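Local coordinates for protein Non-reducing end beta-L-arabinofuranosidase (Bacteroides thetaiotaomicron, PDB 5MQO) that probably hydrolyses glycosidic linkages in plant pectin, as a family GH127 enzyme of a gut bacterium, at residues F533-C539 with V573-M579; G400-E406 with A557-A561; K425-T430 with W445-E451. All coordinates share one frame; numbering follows the deposited sequence.

Interaction 1 (F533-C539 with V573-M579)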
loop_
_atom_site.group_PDB
_atom_site.type_symbol
_atom_site.label_atom_id
_atom_site.label_comp_id
_atom_site.label_asym_id
_atom_site.label_seq_id
_atom_site.Cartn_x
_atom_site.Cartn_y
_atom_site.Cartn_z
ATOM N N PHE A 533 -7.413 -14.709 13.424
ATOM C CA PHE A 533 -5.992 -14.426 13.118
ATOM C C PHE A 533 -5.662 -14.832 11.709
ATOM O O PHE A 533 -5.793 -16.009 11.333
ATOM C CB PHE A 533 -5.063 -15.168 14.090
ATOM C CG PHE A 533 -5.284 -14.778 15.514
ATOM C CD1 PHE A 533 -6.353 -15.321 16.233
ATOM C CD2 PHE A 533 -4.484 -13.813 16.102
ATOM C CE1 PHE A 533 -6.599 -14.923 17.522
ATOM C CE2 PHE A 533 -4.718 -13.420 17.391
ATOM C CZ PHE A 533 -5.777 -13.971 18.106
ATOM N N ARG A 534 -5.238 -13.870 10.908
ATOM C CA ARG A 534 -4.854 -14.189 9.537
ATOM C C ARG A 534 -3.640 -15.114 9.581
ATOM O O ARG A 534 -2.717 -14.883 10.349
ATOM C CB ARG A 534 -4.568 -12.915 8.735
ATOM C CG ARG A 534 -4.247 -13.161 7.270
ATOM C CD ARG A 534 -4.192 -11.866 6.503
ATOM N NE ARG A 534 -2.996 -11.152 6.871
ATOM C CZ ARG A 534 -1.785 -11.371 6.362
ATOM N NH1 ARG A 534 -0.745 -10.640 6.793
ATOM N NH2 ARG A 534 -1.599 -12.297 5.416
ATOM N N ILE A 535 -3.687 -16.192 8.813
ATOM C CA ILE A 535 -2.496 -16.977 8.495
ATOM C C ILE A 535 -1.927 -16.512 7.146
ATOM O O ILE A 535 -2.559 -16.760 6.118
ATOM C CB ILE A 535 -2.817 -18.472 8.385
ATOM C CG1 ILE A 535 -3.612 -18.949 9.615
ATOM C CG2 ILE A 535 -1.522 -19.250 8.166
ATOM C CD1 ILE A 535 -3.067 -18.463 10.948
ATOM N N PRO A 536 -0.745 -15.832 7.149
ATOM C CA PRO A 536 -0.091 -15.412 5.893
ATOM C C PRO A 536 0.112 -16.501 4.842
ATOM O O PRO A 536 0.337 -17.657 5.183
ATOM C CB PRO A 536 1.263 -14.862 6.359
ATOM C CG PRO A 536 0.968 -14.302 7.701
ATOM C CD PRO A 536 -0.102 -15.183 8.310
ATOM N N GLU A 537 0.006 -16.090 3.577
ATOM C CA GLU A 537 0.179 -16.953 2.413
ATOM C C GLU A 537 1.559 -17.558 2.462
ATOM O O GLU A 537 1.726 -18.735 2.189
ATOM C CB GLU A 537 -0.010 -16.162 1.108
ATOM C CG GLU A 537 -0.173 -17.056 -0.122
ATOM C CD GLU A 537 -0.243 -16.317 -1.453
ATOM O OE1 GLU A 537 -0.003 -15.095 -1.502
ATOM O OE2 GLU A 537 -0.538 -16.968 -2.473
ATOM N N TRP A 538 2.541 -16.763 2.861
ATOM C CA TRP A 538 3.900 -17.280 3.076
ATOM C C TRP A 538 4.099 -18.325 4.192
ATOM O O TRP A 538 5.151 -18.953 4.227
ATOM C CB TRP A 538 4.904 -16.129 3.265
ATOM C CG TRP A 538 4.600 -15.166 4.336
ATOM C CD1 TRP A 538 4.028 -13.954 4.179
ATOM C CD2 TRP A 538 4.886 -15.298 5.738
ATOM N NE1 TRP A 538 3.926 -13.308 5.387
ATOM C CE2 TRP A 538 4.434 -14.115 6.367
ATOM C CE3 TRP A 538 5.475 -16.299 6.527
ATOM C CZ2 TRP A 538 4.546 -13.902 7.760
ATOM C CZ3 TRP A 538 5.577 -16.092 7.918
ATOM C CH2 TRP A 538 5.115 -14.900 8.514
ATOM N N CYS A 539 3.128 -18.508 5.093
ATOM C CA CYS A 539 3.319 -19.321 6.315
ATOM C C CYS A 539 2.867 -20.789 6.208
ATOM O O CYS A 539 1.643 -21.083 6.132
ATOM C CB CYS A 539 2.594 -18.684 7.506
ATOM S SG CYS A 539 2.812 -19.593 9.059
ATOM N N VAL A 573 -4.310 -14.858 23.905
ATOM C CA VAL A 573 -4.104 -15.694 22.726
ATOM C C VAL A 573 -2.688 -15.469 22.191
ATOM O O VAL A 573 -2.162 -14.349 22.233
ATOM C CB VAL A 573 -5.096 -15.364 21.597
ATOM C CG1 VAL A 573 -5.082 -16.464 20.540
ATOM C CG2 VAL A 573 -6.497 -15.185 22.141
ATOM N N GLU A 574 -2.091 -16.537 21.671
ATOM C CA GLU A 574 -0.717 -16.504 21.204
ATOM C C GLU A 574 -0.547 -17.296 19.897
ATOM O O GLU A 574 -0.606 -18.527 19.876
ATOM C CB GLU A 574 0.231 -17.015 22.290
ATOM C CG GLU A 574 1.669 -16.551 22.113
ATOM C CD GLU A 574 2.549 -16.906 23.298
ATOM O OE1 GLU A 574 2.434 -16.231 24.351
ATOM O OE2 GLU A 574 3.342 -17.867 23.162
ATOM N N LEU A 575 -0.351 -16.561 18.804
ATOM C CA LEU A 575 -0.086 -17.132 17.494
ATOM C C LEU A 575 1.397 -17.332 17.389
ATOM O O LEU A 575 2.145 -16.391 17.646
ATOM C CB LEU A 575 -0.541 -16.150 16.433
ATOM C CG LEU A 575 -0.356 -16.564 14.976
ATOM C CD1 LEU A 575 -1.147 -17.820 14.634
ATOM C CD2 LEU A 575 -0.756 -15.419 14.063
ATOM N N VAL A 576 1.824 -18.550 17.055
ATOM C CA VAL A 576 3.225 -18.802 16.685
ATOM C C VAL A 576 3.278 -19.196 15.218
ATOM O O VAL A 576 2.831 -20.272 14.866
ATOM C CB VAL A 576 3.875 -19.929 17.528
ATOM C CG1 VAL A 576 5.347 -20.134 17.149
ATOM C CG2 VAL A 576 3.754 -19.629 19.008
ATOM N N MET A 577 3.798 -18.308 14.378
ATOM C CA MET A 577 4.002 -18.572 12.935
ATOM C C MET A 577 5.449 -18.938 12.741
ATOM O O MET A 577 6.310 -18.241 13.237
ATOM C CB MET A 577 3.688 -17.324 12.078
ATOM C CG MET A 577 2.210 -16.922 12.045
ATOM S SD MET A 577 1.819 -15.213 11.531
ATOM C CE MET A 577 2.332 -14.293 12.969
ATOM N N ASP A 578 5.727 -20.043 12.064
ATOM C CA ASP A 578 7.093 -20.313 11.632
ATOM C C ASP A 578 7.442 -19.291 10.592
ATOM O O ASP A 578 6.653 -19.022 9.699
ATOM C CB ASP A 578 7.240 -21.685 10.996
ATOM C CG ASP A 578 7.383 -22.789 12.013
ATOM O OD1 ASP A 578 7.154 -22.562 13.242
ATOM O OD2 ASP A 578 7.725 -23.905 11.553
ATOM N N MET A 579 8.635 -18.741 10.701
ATOM C CA MET A 579 9.073 -17.700 9.812
ATOM C C MET A 579 10.462 -18.025 9.285
ATOM O O MET A 579 11.426 -17.321 9.540
ATOM C CB MET A 579 9.030 -16.372 10.553
ATOM C CG MET A 579 9.213 -15.201 9.621
ATOM S SD MET A 579 9.337 -13.647 10.473
ATOM C CE MET A 579 7.615 -13.343 10.778
#
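Met577 turns CG anti to its carbonyl carbon (chi1 -68°) and runs on nearly extended to SD, which brings the sulfur against the side of the Pro536 ring, SD to CD 3.8 Å. Trp538 takes the crowded position between its backbone N and carbonyl carbon (chi1 56°), and this lays the indole over Pro536 CB, with its six-membered ring beside 577-579. That ring then receives three partners. Asp578 O sits in the ring plane at the edge, 3.6 Å from CZ3; Met579 CE approaches CH2 obliquely at 3.7 Å; and Met577 SD, also oblique, makes a Met-aromatic contact. Cys539 SG rests on Met577 CB at 3.9 Å. Toward the other end, Phe533 CZ meets the CG1 branch of Val573 at 3.6 Å, while Leu575 sends CD2 to Phe533 CB and CD1 to Ile535 CD1. Contact across the two segments is by van der Waals packing, and the polar end of Arg534 is taken by Glu406 and Glu409 of helix 402-416. The axes of 533-535 and 573-577 approach to 9.7 Å and run 8° from parallel; the strands they lie on, 529-535 and 572-577, belong to two separate sheets stacked face to face, the packing of a beta-sandwich.

Interaction 2 (G400-E406 with A557-A561)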
loop_
_atom_site.group_PDB
_atom_site.type_symbol
_atom_site.label_atom_id
_atom_site.label_comp_id
_atom_site.label_asym_id
_atom_site.label_seq_id
_atom_site.Cartn_x
_atom_site.Cartn_y
_atom_site.Cartn_z
ATOM N N GLY A 400 -14.310 -10.384 2.880
ATOM C CA GLY A 400 -13.898 -11.125 4.048
ATOM C C GLY A 400 -12.818 -12.141 3.776
ATOM O O GLY A 400 -12.501 -12.923 4.654
ATOM N N ASP A 401 -12.215 -12.103 2.583
ATOM C CA ASP A 401 -11.239 -13.098 2.154
ATOM C C ASP A 401 -9.835 -12.637 2.533
ATOM O O ASP A 401 -9.366 -11.586 2.096
ATOM C CB ASP A 401 -11.350 -13.273 0.645
ATOM C CG ASP A 401 -10.662 -14.541 0.123
ATOM O OD1 ASP A 401 -9.533 -14.891 0.569
ATOM O OD2 ASP A 401 -11.271 -15.163 -0.783
ATOM N N ALA A 402 -9.153 -13.437 3.343
ATOM C CA ALA A 402 -7.814 -13.086 3.826
ATOM C C ALA A 402 -6.764 -12.859 2.710
ATOM O O ALA A 402 -5.731 -12.204 2.947
ATOM C CB ALA A 402 -7.324 -14.155 4.779
ATOM N N LYS A 403 -7.006 -13.403 1.515
ATOM C CA LYS A 403 -6.042 -13.271 0.433
ATOM C C LYS A 403 -5.857 -11.809 0.001
ATOM O O LYS A 403 -4.789 -11.439 -0.471
ATOM C CB LYS A 403 -6.425 -14.156 -0.754
ATOM C CG LYS A 403 -7.529 -13.596 -1.636
ATOM C CD LYS A 403 -8.038 -14.636 -2.608
ATOM C CE LYS A 403 -8.973 -14.025 -3.639
ATOM N NZ LYS A 403 -8.948 -14.837 -4.884
ATOM N N TYR A 404 -6.890 -10.988 0.159
ATOM C CA TYR A 404 -6.756 -9.563 -0.092
ATOM C C TYR A 404 -5.946 -8.884 1.007
ATOM O O TYR A 404 -5.184 -7.965 0.729
ATOM C CB TYR A 404 -8.131 -8.904 -0.248
ATOM C CG TYR A 404 -8.924 -9.424 -1.433
ATOM C CD1 TYR A 404 -8.464 -9.227 -2.751
ATOM C CD2 TYR A 404 -10.111 -10.127 -1.249
ATOM C CE1 TYR A 404 -9.181 -9.700 -3.832
ATOM C CE2 TYR A 404 -10.817 -10.610 -2.322
ATOM C CZ TYR A 404 -10.352 -10.389 -3.606
ATOM O OH TYR A 404 -11.061 -10.865 -4.672
ATOM N N ALA A 405 -6.090 -9.342 2.248
ATOM C CA ALA A 405 -5.232 -8.856 3.336
ATOM C C ALA A 405 -3.716 -9.101 3.131
ATOM O O ALA A 405 -2.897 -8.252 3.530
ATOM C CB ALA A 405 -5.684 -9.417 4.680
ATOM N N GLU A 406 -3.356 -10.232 2.529
ATOM C CA GLU A 406 -1.963 -10.542 2.188
ATOM C C GLU A 406 -1.333 -9.451 1.315
ATOM O O GLU A 406 -0.217 -8.972 1.586
ATOM C CB GLU A 406 -1.901 -11.886 1.451
ATOM C CG GLU A 406 -0.514 -12.465 1.204
ATOM C CD GLU A 406 0.296 -12.698 2.459
ATOM O OE1 GLU A 406 -0.265 -13.153 3.479
ATOM O OE2 GLU A 406 1.511 -12.425 2.433
ATOM N N ALA A 557 -2.966 -21.721 4.980
ATOM C CA ALA A 557 -2.386 -20.455 4.531
ATOM C C ALA A 557 -3.429 -19.568 3.801
ATOM O O ALA A 557 -4.319 -20.051 3.105
ATOM C CB ALA A 557 -1.177 -20.716 3.646
ATOM N N ASN A 558 -3.325 -18.261 3.992
ATOM C CA ASN A 558 -4.210 -17.309 3.331
ATOM C C ASN A 558 -5.675 -17.451 3.712
ATOM O O ASN A 558 -6.540 -17.341 2.865
ATOM C CB ASN A 558 -4.025 -17.391 1.803
ATOM C CG ASN A 558 -3.545 -16.099 1.214
ATOM O OD1 ASN A 558 -3.306 -15.137 1.927
ATOM N ND2 ASN A 558 -3.393 -16.071 -0.091
ATOM N N THR A 559 -5.938 -17.702 4.987
ATOM C CA THR A 559 -7.307 -17.767 5.517
ATOM C C THR A 559 -7.278 -17.354 6.983
ATOM O O THR A 559 -6.205 -17.363 7.579
ATOM C CB THR A 559 -7.825 -19.204 5.486
ATOM O OG1 THR A 559 -6.933 -20.025 6.250
ATOM C CG2 THR A 559 -7.913 -19.741 4.042
ATOM N N TYR A 560 -8.432 -17.030 7.571
ATOM C CA TYR A 560 -8.477 -16.687 9.014
ATOM C C TYR A 560 -8.646 -17.893 9.917
ATOM O O TYR A 560 -9.567 -18.699 9.695
ATOM C CB TYR A 560 -9.631 -15.734 9.345
ATOM C CG TYR A 560 -9.457 -14.360 8.778
ATOM C CD1 TYR A 560 -8.521 -13.479 9.317
ATOM C CD2 TYR A 560 -10.213 -13.942 7.687
ATOM C CE1 TYR A 560 -8.340 -12.219 8.784
ATOM C CE2 TYR A 560 -10.042 -12.681 7.157
ATOM C CZ TYR A 560 -9.113 -11.821 7.711
ATOM O OH TYR A 560 -8.970 -10.577 7.179
ATOM N N ALA A 561 -7.784 -17.993 10.938
ATOM C CA ALA A 561 -8.002 -18.932 12.053
ATOM C C ALA A 561 -8.951 -18.258 13.044
ATOM O O ALA A 561 -8.638 -17.186 13.567
ATOM C CB ALA A 561 -6.695 -19.301 12.728
#
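Ala402 and Tyr560 meet where the first turn of helix 402-416, in the catalytic domain of the six-hairpin glycosidase clan, abuts strand 559-565 of the middle domain. This is an interdomain helix-on-strand contact. Asp401 is the N-cap of this helix: its OD1 accepts from Lys403 N at 3.1 Å with an N-H...O angle of 167°, which ties down one of the first amides of the helix. Apolar contact centres on the small methyl group of Ala402. Its CB stands over one face of the Tyr560 ring, 4.1 Å from the centroid and 19° off the normal, in a CH-pi contact, and also touches Thr559 CA at 3.7 Å. Tyr560 reaches this methyl by placing CG anti to its carbonyl carbon (chi1 -69°), and Asn484 OD1 holds the hydroxyl at the far end of the ring. Polar groups pack without bonding across the two segments. The amide of Asn558, carried on a backbone with positive phi, lies against the helix surface: ND2 approaches Lys403 CB at 3.6 Å, and OD1 touches Glu406 CB, also at 3.6 Å. Without this amide, as with an alanine here, a gap would probably open beside Lys403 and Glu406, and the helix start would be less closely covered. The carboxylate of Glu406 is inclined to that amide and is directed at Arg534, with which OE1 forms a salt bridge; the same oxygen accepts from Glu537 N. Thus a charge of the helix is matched by one on the neighbouring strand of the sandwich. Before the helix, Gly400 has positive phi and turns the chain out of helix 382-399; its carbonyl oxygen lies in the plane of the Tyr560 ring, at the edge, 3.5 Å from CE2.

Interaction 3 (K425-T430 with W445-E451)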
loop_
_atom_site.group_PDB
_atom_site.type_symbol
_atom_site.label_atom_id
_atom_site.label_comp_id
_atom_site.label_asym_id
_atom_site.label_seq_id
_atom_site.Cartn_x
_atom_site.Cartn_y
_atom_site.Cartn_z
ATOM N N LYS A 425 12.825 11.713 5.690
ATOM C CA LYS A 425 12.980 12.999 5.020
ATOM C C LYS A 425 13.099 12.943 3.509
ATOM O O LYS A 425 12.816 13.953 2.840
ATOM C CB LYS A 425 14.227 13.683 5.542
ATOM C CG LYS A 425 14.102 14.232 6.942
ATOM C CD LYS A 425 15.307 15.094 7.245
ATOM C CE LYS A 425 15.330 15.475 8.700
ATOM N NZ LYS A 425 16.341 16.541 8.910
ATOM N N LYS A 426 13.549 11.806 2.973
ATOM C CA LYS A 426 13.773 11.684 1.542
ATOM C C LYS A 426 12.823 10.645 0.922
ATOM O O LYS A 426 12.458 9.661 1.580
ATOM C CB LYS A 426 15.248 11.369 1.275
ATOM C CG LYS A 426 16.197 12.490 1.702
ATOM C CD LYS A 426 17.661 12.095 1.571
ATOM C CE LYS A 426 18.119 11.272 2.771
ATOM N NZ LYS A 426 19.140 10.262 2.384
ATOM N N TYR A 427 12.427 10.885 -0.334
ATOM C CA TYR A 427 11.443 10.066 -1.028
ATOM C C TYR A 427 11.882 9.541 -2.424
ATOM O O TYR A 427 12.612 10.202 -3.163
ATOM C CB TYR A 427 10.151 10.849 -1.174
ATOM C CG TYR A 427 9.520 11.213 0.130
ATOM C CD1 TYR A 427 9.944 12.338 0.847
ATOM C CD2 TYR A 427 8.468 10.459 0.658
ATOM C CE1 TYR A 427 9.350 12.696 2.067
ATOM C CE2 TYR A 427 7.854 10.810 1.871
ATOM C CZ TYR A 427 8.296 11.926 2.580
ATOM O OH TYR A 427 7.700 12.276 3.774
ATOM N N PHE A 428 11.411 8.341 -2.766
ATOM C CA PHE A 428 11.484 7.838 -4.129
ATOM C C PHE A 428 10.201 8.149 -4.870
ATOM O O PHE A 428 9.116 7.937 -4.323
ATOM C CB PHE A 428 11.609 6.285 -4.168
ATOM C CG PHE A 428 13.007 5.753 -4.071
ATOM C CD1 PHE A 428 14.058 6.325 -4.794
ATOM C CD2 PHE A 428 13.257 4.638 -3.298
ATOM C CE1 PHE A 428 15.330 5.810 -4.708
ATOM C CE2 PHE A 428 14.529 4.133 -3.195
ATOM C CZ PHE A 428 15.567 4.714 -3.902
ATOM N N TYR A 429 10.346 8.536 -6.134
ATOM C CA TYR A 429 9.263 8.426 -7.113
ATOM C C TYR A 429 9.184 6.978 -7.683
ATOM O O TYR A 429 8.192 6.282 -7.438
ATOM C CB TYR A 429 9.470 9.439 -8.228
ATOM C CG TYR A 429 8.289 9.639 -9.170
ATOM C CD1 TYR A 429 7.124 10.321 -8.753
ATOM C CD2 TYR A 429 8.349 9.204 -10.489
ATOM C CE1 TYR A 429 6.059 10.535 -9.632
ATOM C CE2 TYR A 429 7.294 9.409 -11.368
ATOM C CZ TYR A 429 6.158 10.077 -10.944
ATOM O OH TYR A 429 5.129 10.263 -11.822
ATOM N N THR A 430 10.218 6.524 -8.420
ATOM C CA THR A 430 10.317 5.124 -8.871
ATOM C C THR A 430 10.836 4.160 -7.765
ATOM O O THR A 430 11.630 4.548 -6.904
ATOM C CB THR A 430 11.255 4.979 -10.090
ATOM O OG1 THR A 430 12.505 5.626 -9.820
ATOM C CG2 THR A 430 10.643 5.569 -11.304
ATOM N N TRP A 445 13.670 10.301 -13.415
ATOM C CA TRP A 445 13.452 10.270 -11.956
ATOM C C TRP A 445 14.690 9.781 -11.211
ATOM O O TRP A 445 15.327 8.810 -11.624
ATOM C CB TRP A 445 12.167 9.496 -11.527
ATOM C CG TRP A 445 11.025 9.832 -12.395
ATOM C CD1 TRP A 445 10.331 8.979 -13.205
ATOM C CD2 TRP A 445 10.494 11.137 -12.634
ATOM N NE1 TRP A 445 9.366 9.667 -13.910
ATOM C CE2 TRP A 445 9.446 10.996 -13.584
ATOM C CE3 TRP A 445 10.796 12.421 -12.137
ATOM C CZ2 TRP A 445 8.695 12.092 -14.049
ATOM C CZ3 TRP A 445 10.047 13.521 -12.602
ATOM C CH2 TRP A 445 9.009 13.343 -13.550
ATOM N N PRO A 446 15.043 10.477 -10.108
ATOM C CA PRO A 446 16.248 10.093 -9.368
ATOM C C PRO A 446 16.187 8.662 -8.815
ATOM O O PRO A 446 15.097 8.117 -8.574
ATOM C CB PRO A 446 16.313 11.130 -8.237
ATOM C CG PRO A 446 14.908 11.617 -8.075
ATOM C CD PRO A 446 14.312 11.582 -9.447
ATOM N N LYS A 447 17.362 8.067 -8.650
ATOM C CA LYS A 447 17.472 6.710 -8.143
ATOM C C LYS A 447 18.152 6.657 -6.783
ATOM O O LYS A 447 18.506 5.588 -6.295
ATOM C CB LYS A 447 18.168 5.835 -9.187
ATOM C CG LYS A 447 17.420 5.736 -10.520
ATOM C CD LYS A 447 16.084 5.012 -10.380
ATOM C CE LYS A 447 15.368 4.795 -11.708
ATOM N NZ LYS A 447 14.560 5.951 -12.195
ATOM N N GLU A 448 18.293 7.819 -6.163
ATOM C CA GLU A 448 18.537 7.932 -4.742
ATOM C C GLU A 448 17.392 8.754 -4.204
ATOM O O GLU A 448 16.903 9.648 -4.897
ATOM C CB GLU A 448 19.850 8.639 -4.513
ATOM C CG GLU A 448 21.038 7.837 -5.023
ATOM C CD GLU A 448 22.376 8.454 -4.629
ATOM O OE1 GLU A 448 23.204 8.714 -5.540
ATOM O OE2 GLU A 448 22.592 8.684 -3.406
ATOM N N ARG A 449 16.934 8.460 -2.990
ATOM C CA ARG A 449 15.822 9.236 -2.405
ATOM C C ARG A 449 16.231 10.684 -2.232
ATOM O O ARG A 449 17.380 10.977 -1.925
ATOM C CB ARG A 449 15.337 8.649 -1.076
ATOM C CG ARG A 449 14.597 7.341 -1.248
ATOM C CD ARG A 449 13.913 6.857 0.015
ATOM N NE ARG A 449 13.710 5.415 -0.078
ATOM C CZ ARG A 449 14.651 4.488 0.130
ATOM N NH1 ARG A 449 15.892 4.829 0.486
ATOM N NH2 ARG A 449 14.353 3.201 -0.032
ATOM N N THR A 450 15.284 11.580 -2.447
ATOM C CA THR A 450 15.543 13.017 -2.389
ATOM C C THR A 450 14.520 13.715 -1.495
ATOM O O THR A 450 13.370 13.259 -1.372
ATOM C CB THR A 450 15.575 13.650 -3.804
ATOM O OG1 THR A 450 16.081 14.983 -3.707
ATOM C CG2 THR A 450 14.206 13.696 -4.458
ATOM N N GLU A 451 14.928 14.830 -0.885
ATOM C CA GLU A 451 14.033 15.554 0.029
ATOM C C GLU A 451 13.199 16.592 -0.694
ATOM O O GLU A 451 12.642 17.478 -0.056
ATOM C CB GLU A 451 14.780 16.135 1.255
ATOM C CG GLU A 451 16.059 16.950 1.046
ATOM C CD GLU A 451 16.754 17.314 2.378
ATOM O OE1 GLU A 451 17.016 18.515 2.601
ATOM O OE2 GLU A 451 17.040 16.416 3.218
#
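Lys447 NZ is gripped by three oxygens: it donates to Thr430 OG1 across the contact at 3.2 Å, to Trp445 O of its own loop at 3.0 Å, and to Tyr345 OH. Bends at CB-CG (chi2 -66°) and at CD-CE bring NZ back to these oxygens, and this one ammonium group ties the two loops together. At the other end, Tyr427 and Thr450 form a single antiparallel bridge as a hydrogen-bonded pair. Tyr427 N donates to Thr450 O at 2.8 Å, and Thr450 N returns a bond to Tyr427 O at 3.1 Å. Two aromatic contacts add to these bonds, one beside the bridge and one at the Trp445 end. Arg449, with CG anti to its carbonyl carbon (chi1 -71°), sets that methylene squarely over the centre of the Phe428 ring, 3.5 Å from the centroid, a CH-pi contact. Its guanidinium is inclined to the ring, with Phe428 CE2 over one guanidinium face. The group is held by the carbonyl oxygens of Ser418 and Trp682 and makes a cation-pi contact with the Trp682 ring. The edge of Phe428 meets the Lys447-Glu448 peptide, with Lys447 O 3.6 Å from CE1. Tyr429 turns its CD2-CE2 edge onto the face of Trp445, CE2 to NE1 3.3 Å, as an edge-to-face pair with planes inclined at 53°; its hydroxyl bonds to Gln365. The two loops flank the short strand 434-435, the first following helix 402-416 and the second leading into helix 458-466. Tyr427 packs on Pro459 and Leu463 of helix 458-466, Lys425 lies on helix 50-69, and Phe428 O bonds to Thr382 OG1 at the start of helix 382-399.

Overall arrangement
Interactions 1 and 2, with centres 11 Å apart, join through strand 529-535 and the turn after it: beside the Arg534-Glu406 salt bridge, Ile535 O lies 2.7 Å from Asn558 N, a probable hydrogen bond, and Glu537 packs on Asn558. Interaction 1 packs the two sheets of the middle-domain sandwich on each other, while interaction 2 sets the strand at one edge, 559-565, against the catalytic domain. Interaction 3 stands apart, its centre 34 Å from that of interaction 1 and 33 Å from that of interaction 2, with nearest atoms about 20 and 19 Å away. Helix 402-416 nevertheless leads from interaction 2 to 425-430, and the Cys383-Cys458 disulfide joins helix 382-399 to helix 458-466, which follows 445-451.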